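Local coordinates for DegV family protein (Streptococcus agalactiae, PDB 3LUP) that binds a long-chain fatty acid, elaidic acid in this crystal, and may play a role in lipid transport or fatty acid metabolism, at residues Gly160-Asn165 / Leu193-Glu198. Sequence-based numbering, arbitrary orientation.
Sequences GFIVVN and LHFNEE
Ile162 and Leu193 form a hydrogen-bonded antiparallel pair, satisfying each other's backbone polar groups: Ile162 N donates to Leu193 O (2.8 Å) and Leu193 N returns the bond to Ile162 O (2.9 Å). Beyond the non-hydrogen-bonded pair Phe161-His194, Phe195 N gives a more bent bond to Gly160 O (3.1 Å), which also receives a CA-H...O contact from His194 CA. On the other edges of the two strands, Phe161 bonds through its backbone to Phe279 and His194 to Val202.

On one face, His194 CB sits over the centre of the Phe161 ring, 3.5 Å from its centroid, a CH-pi contact, which the broad pi face of phenylalanine suits. Chi1 of 80° puts His194 CG between the backbone N and the carbonyl carbon; the imidazole, beside the Phe161 ring, is inclined to it at 40°, neither stacked nor edge-to-face. On the opposite face, branched Ile162 and Leu193 meet through their CB atoms, and Ile162 CD1 approaches Phe195 CE2 at 4.3 Å. Apolar Ile162 and Phe195, with side-chain-less Gly160, touch the elaidic acid, making these adjacent interior strands of the mixed sheet part of the fatty-acid pocket of this DegV-family protein.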
loop_
_atom_site.group_PDB
_atom_site.type_symbol
_atom_site.label_atom_id
_atom_site.label_comp_id
_atom_site.label_asym_id
_atom_site.label_seq_id
_atom_site.Cartn_x
_atom_site.Cartn_y
_atom_site.Cartn_z
ATOM N N GLY A 160 -3.750 -0.366 8.571
ATOM C CA GLY A 160 -4.547 -0.260 7.363
ATOM C C GLY A 160 -5.838 -1.028 7.532
ATOM O O GLY A 160 -5.820 -2.250 7.650
ATOM N N PHE A 161 -6.955 -0.306 7.559
ATOM C CA PHE A 161 -8.277 -0.899 7.730
ATOM C C PHE A 161 -9.138 -0.670 6.488
ATOM O O PHE A 161 -9.044 0.371 5.861
ATOM C CB PHE A 161 -8.938 -0.321 8.978
ATOM C CG PHE A 161 -8.390 -0.885 10.272
ATOM C CD1 PHE A 161 -9.161 -1.764 11.049
ATOM C CD2 PHE A 161 -7.110 -0.560 10.709
ATOM C CE1 PHE A 161 -8.665 -2.309 12.237
ATOM C CE2 PHE A 161 -6.608 -1.097 11.911
ATOM C CZ PHE A 161 -7.391 -1.977 12.672
ATOM N N ILE A 162 -9.970 -1.649 6.143
ATOM C CA ILE A 162 -10.699 -1.651 4.873
ATOM C C ILE A 162 -12.121 -2.142 5.037
ATOM O O ILE A 162 -12.389 -3.053 5.810
ATOM C CB ILE A 162 -10.045 -2.598 3.812
ATOM C CG1 ILE A 162 -8.511 -2.635 3.935
ATOM C CG2 ILE A 162 -10.505 -2.235 2.388
ATOM C CD1 ILE A 162 -7.911 -3.980 3.511
ATOM N N VAL A 163 -13.031 -1.546 4.288
ATOM C CA VAL A 163 -14.373 -2.076 4.168
ATOM C C VAL A 163 -14.674 -2.116 2.691
ATOM O O VAL A 163 -14.620 -1.091 2.013
ATOM C CB VAL A 163 -15.423 -1.229 4.906
ATOM C CG1 VAL A 163 -16.848 -1.654 4.499
ATOM C CG2 VAL A 163 -15.217 -1.340 6.406
ATOM N N VAL A 164 -14.959 -3.309 2.190
ATOM C CA VAL A 164 -15.130 -3.482 0.762
ATOM C C VAL A 164 -16.610 -3.538 0.393
ATOM O O VAL A 164 -17.482 -3.765 1.251
ATOM C CB VAL A 164 -14.325 -4.699 0.204
ATOM C CG1 VAL A 164 -12.860 -4.554 0.542
ATOM C CG2 VAL A 164 -14.878 -6.025 0.715
ATOM N N ASN A 165 -16.893 -3.318 -0.882
ATOM C CA ASN A 165 -18.252 -3.412 -1.325
ATOM C C ASN A 165 -18.647 -4.865 -1.580
ATOM O O ASN A 165 -19.708 -5.323 -1.138
ATOM C CB ASN A 165 -18.490 -2.537 -2.534
ATOM C CG ASN A 165 -19.940 -2.308 -2.769
ATOM O OD1 ASN A 165 -20.434 -2.490 -3.883
ATOM N ND2 ASN A 165 -20.663 -1.937 -1.707
ATOM N N LEU A 193 -11.906 -5.092 7.837
ATOM C CA LEU A 193 -10.692 -5.871 7.606
ATOM C C LEU A 193 -9.494 -5.016 7.918
ATOM O O LEU A 193 -9.586 -3.794 7.895
ATOM C CB LEU A 193 -10.628 -6.324 6.148
ATOM C CG LEU A 193 -11.894 -7.005 5.620
ATOM C CD1 LEU A 193 -11.932 -7.003 4.116
ATOM C CD2 LEU A 193 -11.998 -8.403 6.167
ATOM N N HIS A 194 -8.377 -5.660 8.235
ATOM C CA HIS A 194 -7.140 -4.946 8.490
ATOM C C HIS A 194 -5.911 -5.764 8.135
ATOM O O HIS A 194 -6.022 -6.939 7.796
ATOM C CB HIS A 194 -7.100 -4.456 9.939
ATOM C CG HIS A 194 -6.720 -5.499 10.945
ATOM N ND1 HIS A 194 -7.166 -6.802 10.887
ATOM C CD2 HIS A 194 -5.957 -5.414 12.061
ATOM C CE1 HIS A 194 -6.686 -7.478 11.917
ATOM N NE2 HIS A 194 -5.950 -6.658 12.644
ATOM N N PHE A 195 -4.742 -5.136 8.190
ATOM C CA PHE A 195 -3.475 -5.852 8.034
ATOM C C PHE A 195 -2.954 -6.444 9.340
ATOM O O PHE A 195 -2.851 -5.753 10.356
ATOM C CB PHE A 195 -2.423 -4.935 7.441
ATOM C CG PHE A 195 -2.503 -4.804 5.949
ATOM C CD1 PHE A 195 -1.528 -5.392 5.134
ATOM C CD2 PHE A 195 -3.534 -4.081 5.349
ATOM C CE1 PHE A 195 -1.578 -5.273 3.749
ATOM C CE2 PHE A 195 -3.601 -3.962 3.948
ATOM C CZ PHE A 195 -2.611 -4.563 3.150
ATOM N N ASN A 196 -2.642 -7.736 9.286
ATOM C CA ASN A 196 -2.000 -8.507 10.354
ATOM C C ASN A 196 -0.689 -7.961 10.921
ATOM O O ASN A 196 -0.095 -7.008 10.397
ATOM C CB ASN A 196 -1.637 -9.869 9.786
ATOM C CG ASN A 196 -2.462 -10.962 10.348
ATOM O OD1 ASN A 196 -3.253 -10.753 11.263
ATOM N ND2 ASN A 196 -2.283 -12.163 9.815
ATOM N N GLU A 197 -0.202 -8.628 11.963
ATOM C CA GLU A 197 1.175 -8.444 12.387
ATOM C C GLU A 197 2.140 -8.972 11.306
ATOM O O GLU A 197 3.274 -8.496 11.218
ATOM C CB GLU A 197 1.422 -9.080 13.764
ATOM C CG GLU A 197 0.740 -8.311 14.916
ATOM C CD GLU A 197 0.722 -9.073 16.253
ATOM O OE1 GLU A 197 1.793 -9.570 16.694
ATOM O OE2 GLU A 197 -0.366 -9.163 16.882
ATOM N N GLU A 198 1.674 -9.930 10.487
ATOM C CA GLU A 198 2.432 -10.454 9.340
ATOM C C GLU A 198 2.132 -9.704 8.049
ATOM O O GLU A 198 2.619 -10.087 6.980
ATOM C CB GLU A 198 2.128 -11.931 9.076
ATOM C CG GLU A 198 2.441 -12.904 10.199
ATOM C CD GLU A 198 1.173 -13.437 10.857
ATOM O OE1 GLU A 198 0.254 -13.907 10.118
ATOM O OE2 GLU A 198 1.103 -13.379 12.116
#